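Local coordinates for VgrG protein (Vibrio cholerae, PDB 4DTH) that binds ATP and magnesium through its actin cross-linking domain, a toxin domain that probably uses the nucleotide to join G-actin molecules covalently, at residues Y69-P72 / Q76-K79; R193-A198 / I348-R353; A239-K244 / N273-L278. All coordinates share one frame; numbering follows the deposited sequence.

Contact 1 (Y69-P72 / Q76-K79)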
loop_
_atom_site.group_PDB
_atom_site.type_symbol
_atom_site.label_atom_id
_atom_site.label_comp_id
_atom_site.label_asym_id
_atom_site.label_seq_id
_atom_site.Cartn_x
_atom_site.Cartn_y
_atom_site.Cartn_z
ATOM N N TYR A 69 5.481 25.967 -1.445
ATOM C CA TYR A 69 4.431 26.691 -2.154
ATOM C C TYR A 69 4.675 28.173 -2.050
ATOM O O TYR A 69 4.967 28.681 -0.965
ATOM C CB TYR A 69 3.051 26.345 -1.567
ATOM C CG TYR A 69 1.892 27.136 -2.146
ATOM C CD1 TYR A 69 1.470 26.935 -3.461
ATOM C CD2 TYR A 69 1.187 28.048 -1.366
ATOM C CE1 TYR A 69 0.372 27.623 -3.984
ATOM C CE2 TYR A 69 0.095 28.753 -1.883
ATOM C CZ TYR A 69 -0.301 28.544 -3.194
ATOM O OH TYR A 69 -1.380 29.228 -3.709
ATOM N N GLN A 70 4.541 28.864 -3.180
ATOM C CA GLN A 70 4.644 30.317 -3.241
ATOM C C GLN A 70 3.349 30.814 -3.858
ATOM O O GLN A 70 3.052 30.496 -5.016
ATOM C CB GLN A 70 5.868 30.793 -4.055
ATOM C CG GLN A 70 7.225 30.374 -3.456
ATOM C CD GLN A 70 7.427 30.826 -2.018
ATOM O OE1 GLN A 70 7.131 31.972 -1.634
ATOM N NE2 GLN A 70 7.927 29.922 -1.186
ATOM N N ARG A 71 2.561 31.553 -3.054
ATOM C CA ARG A 71 1.303 32.142 -3.495
ATOM C C ARG A 71 1.619 33.090 -4.654
ATOM O O ARG A 71 2.420 34.010 -4.457
ATOM C CB ARG A 71 0.647 32.933 -2.339
ATOM C CG ARG A 71 -0.700 33.587 -2.681
ATOM C CD ARG A 71 -1.764 32.534 -2.715
ATOM N NE ARG A 71 -3.110 32.999 -3.050
ATOM C CZ ARG A 71 -4.134 32.158 -3.145
ATOM N NH1 ARG A 71 -3.956 30.862 -2.918
ATOM N NH2 ARG A 71 -5.340 32.602 -3.465
ATOM N N PRO A 72 1.042 32.886 -5.863
ATOM C CA PRO A 72 1.313 33.823 -6.963
ATOM C C PRO A 72 0.986 35.264 -6.544
ATOM O O PRO A 72 -0.045 35.485 -5.893
ATOM C CB PRO A 72 0.394 33.333 -8.085
ATOM C CG PRO A 72 0.176 31.895 -7.782
ATOM C CD PRO A 72 0.087 31.842 -6.286
ATOM N N GLN A 76 -2.494 37.388 -4.258
ATOM C CA GLN A 76 -2.287 37.810 -2.866
ATOM C C GLN A 76 -3.668 38.092 -2.268
ATOM O O GLN A 76 -4.472 38.795 -2.889
ATOM C CB GLN A 76 -1.434 39.085 -2.816
ATOM C CG GLN A 76 -0.344 39.079 -1.747
ATOM C CD GLN A 76 0.550 40.303 -1.805
ATOM O OE1 GLN A 76 0.506 41.179 -0.941
ATOM N NE2 GLN A 76 1.385 40.400 -2.830
ATOM N N ASP A 77 -3.965 37.493 -1.110
ATOM C CA ASP A 77 -5.288 37.590 -0.488
ATOM C C ASP A 77 -5.247 37.956 1.001
ATOM O O ASP A 77 -6.241 37.768 1.707
ATOM C CB ASP A 77 -6.026 36.246 -0.690
ATOM C CG ASP A 77 -5.270 35.049 -0.129
ATOM O OD1 ASP A 77 -4.248 35.260 0.558
ATOM O OD2 ASP A 77 -5.679 33.901 -0.415
ATOM N N GLY A 78 -4.087 38.406 1.474
ATOM C CA GLY A 78 -3.880 38.772 2.870
ATOM C C GLY A 78 -3.771 37.572 3.792
ATOM O O GLY A 78 -3.669 37.733 5.011
ATOM N N LYS A 79 -3.789 36.355 3.213
ATOM C CA LYS A 79 -3.689 35.108 3.962
ATOM C C LYS A 79 -2.257 34.648 4.083
ATOM O O LYS A 79 -1.407 34.958 3.242
ATOM C CB LYS A 79 -4.595 34.005 3.382
ATOM C CG LYS A 79 -6.064 34.233 3.712
ATOM C CD LYS A 79 -7.007 33.690 2.655
ATOM C CE LYS A 79 -7.955 34.792 2.243
ATOM N NZ LYS A 79 -9.041 34.335 1.346
#

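Contact 2 (R193-A198 / I348-R353). With ATP (adenosine-5'-triphosphate), chain B; SO4 (sulfate ion), chain F.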
loop_
_atom_site.group_PDB
_atom_site.type_symbol
_atom_site.label_atom_id
_atom_site.label_comp_id
_atom_site.label_asym_id
_atom_site.label_seq_id
_atom_site.Cartn_x
_atom_site.Cartn_y
_atom_site.Cartn_z
ATOM N N ARG A 193 -3.795 -17.356 -6.232
ATOM C CA ARG A 193 -2.893 -17.827 -7.288
ATOM C C ARG A 193 -2.099 -16.671 -7.890
ATOM O O ARG A 193 -0.907 -16.829 -8.161
ATOM C CB ARG A 193 -3.662 -18.611 -8.358
ATOM C CG ARG A 193 -4.240 -19.901 -7.791
ATOM C CD ARG A 193 -4.739 -20.847 -8.858
ATOM N NE ARG A 193 -5.953 -20.354 -9.520
ATOM C CZ ARG A 193 -7.191 -20.565 -9.094
ATOM N NH1 ARG A 193 -7.410 -21.257 -7.985
ATOM N NH2 ARG A 193 -8.223 -20.081 -9.772
ATOM N N LEU A 194 -2.753 -15.486 -8.039
ATOM C CA LEU A 194 -2.091 -14.284 -8.536
ATOM C C LEU A 194 -0.974 -13.869 -7.542
ATOM O O LEU A 194 0.147 -13.574 -7.960
ATOM C CB LEU A 194 -3.118 -13.142 -8.715
ATOM C CG LEU A 194 -2.578 -11.809 -9.221
ATOM C CD1 LEU A 194 -2.031 -11.933 -10.645
ATOM C CD2 LEU A 194 -3.653 -10.729 -9.158
ATOM N N LEU A 195 -1.283 -13.882 -6.228
ATOM C CA LEU A 195 -0.314 -13.518 -5.183
ATOM C C LEU A 195 0.832 -14.513 -5.099
ATOM O O LEU A 195 1.984 -14.109 -4.926
ATOM C CB LEU A 195 -0.998 -13.391 -3.816
ATOM C CG LEU A 195 -1.974 -12.219 -3.658
ATOM C CD1 LEU A 195 -2.747 -12.366 -2.396
ATOM C CD2 LEU A 195 -1.254 -10.867 -3.711
ATOM N N GLU A 196 0.521 -15.806 -5.238
ATOM C CA GLU A 196 1.522 -16.874 -5.200
ATOM C C GLU A 196 2.465 -16.840 -6.404
ATOM O O GLU A 196 3.555 -17.422 -6.350
ATOM C CB GLU A 196 0.855 -18.238 -5.062
ATOM C CG GLU A 196 0.268 -18.486 -3.683
ATOM C CD GLU A 196 -0.760 -19.597 -3.667
ATOM O OE1 GLU A 196 -0.742 -20.440 -4.592
ATOM O OE2 GLU A 196 -1.581 -19.630 -2.726
ATOM N N SER A 197 2.065 -16.132 -7.475
ATOM C CA SER A 197 2.902 -15.966 -8.665
ATOM C C SER A 197 4.005 -14.917 -8.453
ATOM O O SER A 197 4.861 -14.765 -9.330
ATOM C CB SER A 197 2.056 -15.650 -9.896
ATOM O OG SER A 197 1.647 -14.291 -9.908
ATOM N N ALA A 198 4.012 -14.211 -7.288
ATOM C CA ALA A 198 5.053 -13.219 -6.971
ATOM C C ALA A 198 6.423 -13.903 -7.134
ATOM O O ALA A 198 6.571 -15.054 -6.707
ATOM C CB ALA A 198 4.888 -12.704 -5.550
ATOM N N ILE A 348 -3.682 -10.678 5.385
ATOM C CA ILE A 348 -2.364 -10.176 4.987
ATOM C C ILE A 348 -2.516 -9.479 3.656
ATOM O O ILE A 348 -3.243 -9.959 2.781
ATOM C CB ILE A 348 -1.225 -11.237 5.040
ATOM C CG1 ILE A 348 -1.574 -12.497 4.199
ATOM C CG2 ILE A 348 -0.890 -11.565 6.516
ATOM C CD1 ILE A 348 -0.431 -13.593 4.110
ATOM N N LEU A 349 -1.888 -8.305 3.529
ATOM C CA LEU A 349 -2.055 -7.434 2.370
ATOM C C LEU A 349 -0.861 -7.315 1.468
ATOM O O LEU A 349 0.271 -7.407 1.925
ATOM C CB LEU A 349 -2.504 -6.048 2.847
ATOM C CG LEU A 349 -4.018 -5.902 3.065
ATOM C CD1 LEU A 349 -4.511 -6.680 4.304
ATOM C CD2 LEU A 349 -4.367 -4.485 3.209
ATOM N N PHE A 350 -1.120 -7.081 0.165
ATOM C CA PHE A 350 -0.054 -7.000 -0.829
ATOM C C PHE A 350 -0.302 -5.898 -1.811
ATOM O O PHE A 350 -1.401 -5.792 -2.358
ATOM C CB PHE A 350 0.091 -8.344 -1.570
ATOM C CG PHE A 350 0.352 -9.496 -0.635
ATOM C CD1 PHE A 350 1.651 -9.821 -0.253
ATOM C CD2 PHE A 350 -0.702 -10.215 -0.080
ATOM C CE1 PHE A 350 1.890 -10.844 0.665
ATOM C CE2 PHE A 350 -0.463 -11.245 0.835
ATOM C CZ PHE A 350 0.831 -11.545 1.209
ATOM N N GLU A 351 0.736 -5.093 -2.063
ATOM C CA GLU A 351 0.646 -3.978 -2.991
ATOM C C GLU A 351 1.250 -4.342 -4.341
ATOM O O GLU A 351 2.432 -4.700 -4.424
ATOM C CB GLU A 351 1.359 -2.752 -2.386
ATOM C CG GLU A 351 1.378 -1.532 -3.291
ATOM C CD GLU A 351 2.145 -0.348 -2.734
ATOM O OE1 GLU A 351 2.089 -0.119 -1.507
ATOM O OE2 GLU A 351 2.743 0.395 -3.543
ATOM N N PHE A 352 0.446 -4.216 -5.402
ATOM C CA PHE A 352 0.901 -4.428 -6.774
ATOM C C PHE A 352 1.480 -3.089 -7.221
ATOM O O PHE A 352 0.728 -2.138 -7.459
ATOM C CB PHE A 352 -0.265 -4.874 -7.672
ATOM C CG PHE A 352 -0.705 -6.289 -7.383
ATOM C CD1 PHE A 352 -1.552 -6.568 -6.313
ATOM C CD2 PHE A 352 -0.261 -7.346 -8.171
ATOM C CE1 PHE A 352 -1.948 -7.883 -6.038
ATOM C CE2 PHE A 352 -0.676 -8.658 -7.907
ATOM C CZ PHE A 352 -1.500 -8.918 -6.833
ATOM N N ARG A 353 2.818 -3.001 -7.277
ATOM C CA ARG A 353 3.559 -1.779 -7.641
ATOM C C ARG A 353 3.169 -1.266 -9.024
ATOM O O ARG A 353 3.071 -0.059 -9.239
ATOM C CB ARG A 353 5.071 -1.986 -7.489
ATOM C CG ARG A 353 5.488 -2.311 -6.032
ATOM C CD ARG A 353 5.298 -1.129 -5.076
ATOM N NE ARG A 353 6.248 -0.049 -5.367
ATOM C CZ ARG A 353 6.220 1.160 -4.817
ATOM N NH1 ARG A 353 5.276 1.476 -3.936
ATOM N NH2 ARG A 353 7.146 2.059 -5.131
HETATM P PG ATP B . 3.065 2.986 2.185
HETATM O O1G ATP B . 3.230 2.020 1.055
HETATM O O2G ATP B . 3.518 2.381 3.484
HETATM O O3G ATP B . 3.831 4.259 1.962
HETATM P PB ATP B . 0.603 4.134 3.146
HETATM O O1B ATP B . 0.987 3.974 4.564
HETATM O O2B ATP B . 0.730 5.592 2.775
HETATM O O3B ATP B . 1.500 3.317 2.280
HETATM P PA ATP B . -1.682 2.493 3.455
HETATM O O1A ATP B . -0.810 1.685 4.334
HETATM O O2A ATP B . -2.843 3.014 4.307
HETATM O O3A ATP B . -0.909 3.650 2.923
HETATM O "O5'" ATP B . -2.205 1.564 2.255
HETATM C "C5'" ATP B . -3.270 2.107 1.457
HETATM C "C4'" ATP B . -3.796 1.115 0.454
HETATM O "O4'" ATP B . -4.219 -0.104 1.130
HETATM C "C3'" ATP B . -5.032 1.606 -0.301
HETATM O "O3'" ATP B . -5.072 1.136 -1.647
HETATM C "C2'" ATP B . -6.162 1.024 0.536
HETATM O "O2'" ATP B . -7.416 0.992 -0.126
HETATM C "C1'" ATP B . -5.581 -0.348 0.810
HETATM N N9 ATP B . -6.207 -1.121 1.886
HETATM C C8 ATP B . -6.336 -0.757 3.199
HETATM N N7 ATP B . -6.934 -1.661 3.937
HETATM C C5 ATP B . -7.220 -2.688 3.048
HETATM C C6 ATP B . -7.836 -3.946 3.202
HETATM N N6 ATP B . -8.304 -4.413 4.367
HETATM N N1 ATP B . -7.942 -4.731 2.105
HETATM C C2 ATP B . -7.464 -4.285 0.940
HETATM N N3 ATP B . -6.864 -3.127 0.673
HETATM C C4 ATP B . -6.773 -2.360 1.775
HETATM S S SO4 F . 6.366 4.986 -2.921
HETATM O O1 SO4 F . 5.980 6.400 -2.991
HETATM O O2 SO4 F . 7.075 4.622 -4.123
HETATM O O3 SO4 F . 7.188 4.788 -1.742
HETATM O O4 SO4 F . 5.163 4.161 -2.794
#

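Contact 3 (A239-K244 / N273-L278). With SO4 (sulfate ion), chain J.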
loop_
_atom_site.group_PDB
_atom_site.type_symbol
_atom_site.label_atom_id
_atom_site.label_comp_id
_atom_site.label_asym_id
_atom_site.label_seq_id
_atom_site.Cartn_x
_atom_site.Cartn_y
_atom_site.Cartn_z
ATOM N N ALA A 239 16.967 -10.584 2.437
ATOM C CA ALA A 239 18.412 -10.777 2.416
ATOM C C ALA A 239 18.969 -10.501 1.007
ATOM O O ALA A 239 19.962 -9.780 0.874
ATOM C CB ALA A 239 18.757 -12.184 2.878
ATOM N N GLU A 240 18.269 -10.990 -0.050
ATOM C CA GLU A 240 18.676 -10.742 -1.440
ATOM C C GLU A 240 18.703 -9.246 -1.743
ATOM O O GLU A 240 19.692 -8.749 -2.300
ATOM C CB GLU A 240 17.734 -11.479 -2.416
ATOM C CG GLU A 240 18.010 -11.214 -3.891
ATOM C CD GLU A 240 16.830 -11.528 -4.791
ATOM O OE1 GLU A 240 16.518 -12.727 -4.972
ATOM O OE2 GLU A 240 16.199 -10.573 -5.298
ATOM N N LEU A 241 17.639 -8.524 -1.353
ATOM C CA LEU A 241 17.538 -7.085 -1.595
ATOM C C LEU A 241 18.550 -6.289 -0.788
ATOM O O LEU A 241 19.099 -5.331 -1.313
ATOM C CB LEU A 241 16.116 -6.577 -1.332
ATOM C CG LEU A 241 15.038 -7.130 -2.267
ATOM C CD1 LEU A 241 13.668 -6.783 -1.754
ATOM C CD2 LEU A 241 15.214 -6.615 -3.685
ATOM N N ALA A 242 18.813 -6.695 0.468
ATOM C CA ALA A 242 19.790 -6.020 1.334
ATOM C C ALA A 242 21.184 -6.121 0.707
ATOM O O ALA A 242 21.938 -5.154 0.734
ATOM C CB ALA A 242 19.793 -6.657 2.720
ATOM N N LYS A 243 21.502 -7.276 0.108
ATOM C CA LYS A 243 22.776 -7.535 -0.556
ATOM C C LYS A 243 22.848 -6.751 -1.865
ATOM O O LYS A 243 23.864 -6.109 -2.158
ATOM C CB LYS A 243 22.869 -9.040 -0.839
ATOM C CG LYS A 243 24.226 -9.632 -0.606
ATOM C CD LYS A 243 24.201 -11.101 -1.005
ATOM C CE LYS A 243 25.214 -11.387 -2.081
ATOM N NZ LYS A 243 25.095 -12.774 -2.596
ATOM N N LYS A 244 21.760 -6.812 -2.659
ATOM C CA LYS A 244 21.662 -6.143 -3.959
ATOM C C LYS A 244 21.777 -4.616 -3.826
ATOM O O LYS A 244 22.576 -3.985 -4.545
ATOM C CB LYS A 244 20.301 -6.521 -4.583
ATOM C CG LYS A 244 19.873 -5.742 -5.800
ATOM C CD LYS A 244 20.689 -6.095 -7.001
ATOM C CE LYS A 244 20.114 -5.496 -8.249
ATOM N NZ LYS A 244 21.062 -5.649 -9.378
ATOM N N ASN A 273 9.769 -1.496 -5.568
ATOM C CA ASN A 273 9.515 -1.938 -6.942
ATOM C C ASN A 273 10.095 -3.320 -7.221
ATOM O O ASN A 273 9.469 -4.109 -7.923
ATOM C CB ASN A 273 10.033 -0.915 -7.951
ATOM C CG ASN A 273 9.182 0.331 -8.018
ATOM O OD1 ASN A 273 8.065 0.385 -7.489
ATOM N ND2 ASN A 273 9.703 1.374 -8.644
ATOM N N ALA A 274 11.265 -3.626 -6.628
ATOM C CA ALA A 274 11.924 -4.920 -6.791
ATOM C C ALA A 274 11.099 -6.091 -6.238
ATOM O O ALA A 274 11.237 -7.200 -6.740
ATOM C CB ALA A 274 13.306 -4.897 -6.171
ATOM N N TRP A 275 10.223 -5.853 -5.231
ATOM C CA TRP A 275 9.337 -6.900 -4.712
ATOM C C TRP A 275 8.267 -7.261 -5.762
ATOM O O TRP A 275 7.840 -8.416 -5.812
ATOM C CB TRP A 275 8.619 -6.440 -3.431
ATOM C CG TRP A 275 9.476 -6.482 -2.204
ATOM C CD1 TRP A 275 10.231 -5.467 -1.698
ATOM C CD2 TRP A 275 9.616 -7.582 -1.294
ATOM N NE1 TRP A 275 10.826 -5.860 -0.523
ATOM C CE2 TRP A 275 10.505 -7.170 -0.275
ATOM C CE3 TRP A 275 9.123 -8.901 -1.271
ATOM C CZ2 TRP A 275 10.909 -8.021 0.760
ATOM C CZ3 TRP A 275 9.502 -9.738 -0.228
ATOM C CH2 TRP A 275 10.384 -9.299 0.772
ATOM N N GLU A 276 7.810 -6.253 -6.560
ATOM C CA GLU A 276 6.740 -6.313 -7.590
ATOM C C GLU A 276 5.370 -6.406 -6.907
ATOM O O GLU A 276 4.517 -5.537 -7.095
ATOM C CB GLU A 276 6.948 -7.450 -8.607
ATOM C CG GLU A 276 8.218 -7.287 -9.433
ATOM C CD GLU A 276 8.447 -8.363 -10.476
ATOM O OE1 GLU A 276 9.625 -8.585 -10.833
ATOM O OE2 GLU A 276 7.461 -8.989 -10.929
ATOM N N ILE A 277 5.176 -7.461 -6.114
ATOM C CA ILE A 277 4.017 -7.681 -5.261
ATOM C C ILE A 277 4.616 -7.496 -3.863
ATOM O O ILE A 277 5.336 -8.363 -3.352
ATOM C CB ILE A 277 3.350 -9.063 -5.489
ATOM C CG1 ILE A 277 2.819 -9.163 -6.940
ATOM C CG2 ILE A 277 2.221 -9.282 -4.473
ATOM C CD1 ILE A 277 2.355 -10.564 -7.414
ATOM N N LEU A 278 4.375 -6.322 -3.292
ATOM C CA LEU A 278 4.972 -5.921 -2.024
ATOM C C LEU A 278 4.161 -6.324 -0.788
ATOM O O LEU A 278 3.055 -5.818 -0.605
ATOM C CB LEU A 278 5.194 -4.389 -2.038
ATOM C CG LEU A 278 5.757 -3.732 -0.774
ATOM C CD1 LEU A 278 7.212 -4.125 -0.540
ATOM C CD2 LEU A 278 5.617 -2.206 -0.849
HETATM S S SO4 J . 21.902 -13.447 -4.063
HETATM O O1 SO4 J . 22.624 -12.293 -4.601
HETATM O O2 SO4 J . 22.804 -14.218 -3.206
HETATM O O3 SO4 J . 20.751 -12.992 -3.278
HETATM O O4 SO4 J . 21.437 -14.279 -5.182
#

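Contact 1 (Y69-P72 / Q76-K79)
The carboxylate oxygen OD2 of D77 is approached by three groups: the guanidinium of R71, the ammonium of K79 and the hydroxyl of Y81, with which it is hydrogen-bonded. Across the contact, R71 NH2 lies 3.3 Å from D77 OD2, yet the oxygen sits above one face of the guanidinium, toward its rim. No N-H points at it, which makes this a salt bridge of charge alone. The two planes are inclined by 24°, but only OD2 reaches over the cation, near its rim. K79 NZ adds a long ion pair, 3.8 Å from D77 OD2, and the three charges form a small network.

The N-H groups of R71 are spent elsewhere. With CG anti to the backbone N (chi1 -179°) and a bend at chi2, the chain brings NH1 to within 3.2 Å of Y69 OH, in a bond bent to 136° at the hydrogen. H127 O also accepts from NH1, and L75 O from NE. These bonds restrict how the guanidinium can turn, holding one face toward D77. Y69 OH is itself tied to H127 ND1.

The other carboxylate oxygen works locally. D77 OD1 accepts from K79 N at 2.9 Å, the donor lying above the carboxylate plane. G78, between them, has a positive phi. Near the start of the turn, P72 O and Q76 N are 3.5 Å apart, without a hydrogen bond. The OD1 bond defines an Asx turn at D77-K79, within the loop between strands 56-68 and 85-97, and the R71-D77-K79 network lies beside it.

Contact 2 (R193-A198 / I348-R353)
L194, on the last turns of helix 190-196, meets F352 through one methyl branch: CD2 stands 3.6 Å from F352 CZ, and CG is also near that end of the ring. Its CG is anti to the backbone N (chi1 180°), which swings the isobutyl group toward the strand. The carbonyl of L194 faces other work, taking both the backbone N and the hydroxyl of S197; the OG bond to L194 O measures 2.6 Å.

L195 reaches both phenylalanines: CD2 touches each, CD1 only F350. CD2 packs 3.6 Å from F350 CB and 3.7 Å from F352 CZ, while CD1 lies along the CD2-CE2 side of the F350 ring. The leucine side chain runs at about a right angle to F352 but obliquely to F350, and so fills the junction between them. This is helix-on-sheet packing: F350 and F352, two apart on strand 343-352, direct their CB atoms at the helix, whereas the CB atoms of L349 and E351 point away from it; both of these residues belong to the ATP pocket. I277 of the adjoining strand 277-279 touches L195, F350 at its CB and the ring of F352.

The carboxylate of E196 is bound by S187 OG and G185 N. Further on, A198 packs on I277.

On the strand's other side, L349 CD2 comes within 3.4 Å of ATP C5. E351, a ligand of one magnesium ion together with E28 and Q174, forms a salt bridge through OE2 with R353 NH1 (2.8 Å), met on the syn side but tilted out of the carboxylate plane. The same NH1, with NH2, grips a sulfate through nearly straight bonds of 177° and 175°, and K272 NZ binds that sulfate too.

Contact 3 (A239-K244 / N273-L278)
A leucine methyl lies almost against the indole nitrogen: L241 CD1 is 3.2 Å from W275 NE1, a tight approach for an apolar carbon. It comes over the face of the indole, 3.6 Å from the centroid of the five-membered ring and 28° off the ring normal. That geometry meets the definition of a CH-pi contact, displaced toward the NE1 rim. The second methyl, L241 CD2, rests 3.6 Å from A274 CB, so the fork of the leucine spans two consecutive residues. W275 has CG anti to its carbonyl carbon (chi1 -78°), an orientation that carries the indole back toward helix 221-245 although its CB does not point there. On a different side of that helix, K243 NZ donates to a sulfate, 2.8 Å from its O2, and Y310 OH binds the same ion.

Residue E276, with a positive phi of 73°, breaks the helix and turns the chain into strand 277-279. Helix 221-245 supplies further cover for W275 through I234, K237 and T238, and W200 meets the indole edge-to-face. The contact thus seats the end of helix 269-275 on helix 221-245 immediately before the chain enters strand 277-279, the neighbour of strand 343-352.

Overall arrangement
Contacts 2 and 3 are neighbours, their centres 14 Å apart, whereas contact 1 lies about 45 Å and 43 Å, centre to centre, from them in a peripheral loop. Along the chain contact 1 closes first; contact 3 is then nested within the long loop closed by contact 2. Strands 343-352 and 277-279 pair antiparallel and join the two: L278 N lies 2.8 Å from E351 O, and R353 NE is bonded to N273 OD1. Helices 190-196 and 221-245 are thereby connected to the strand that lines the ATP and magnesium site, while contact 1 lies in a distant loop between strands 56-68 and 85-97 of the same actin cross-linking domain.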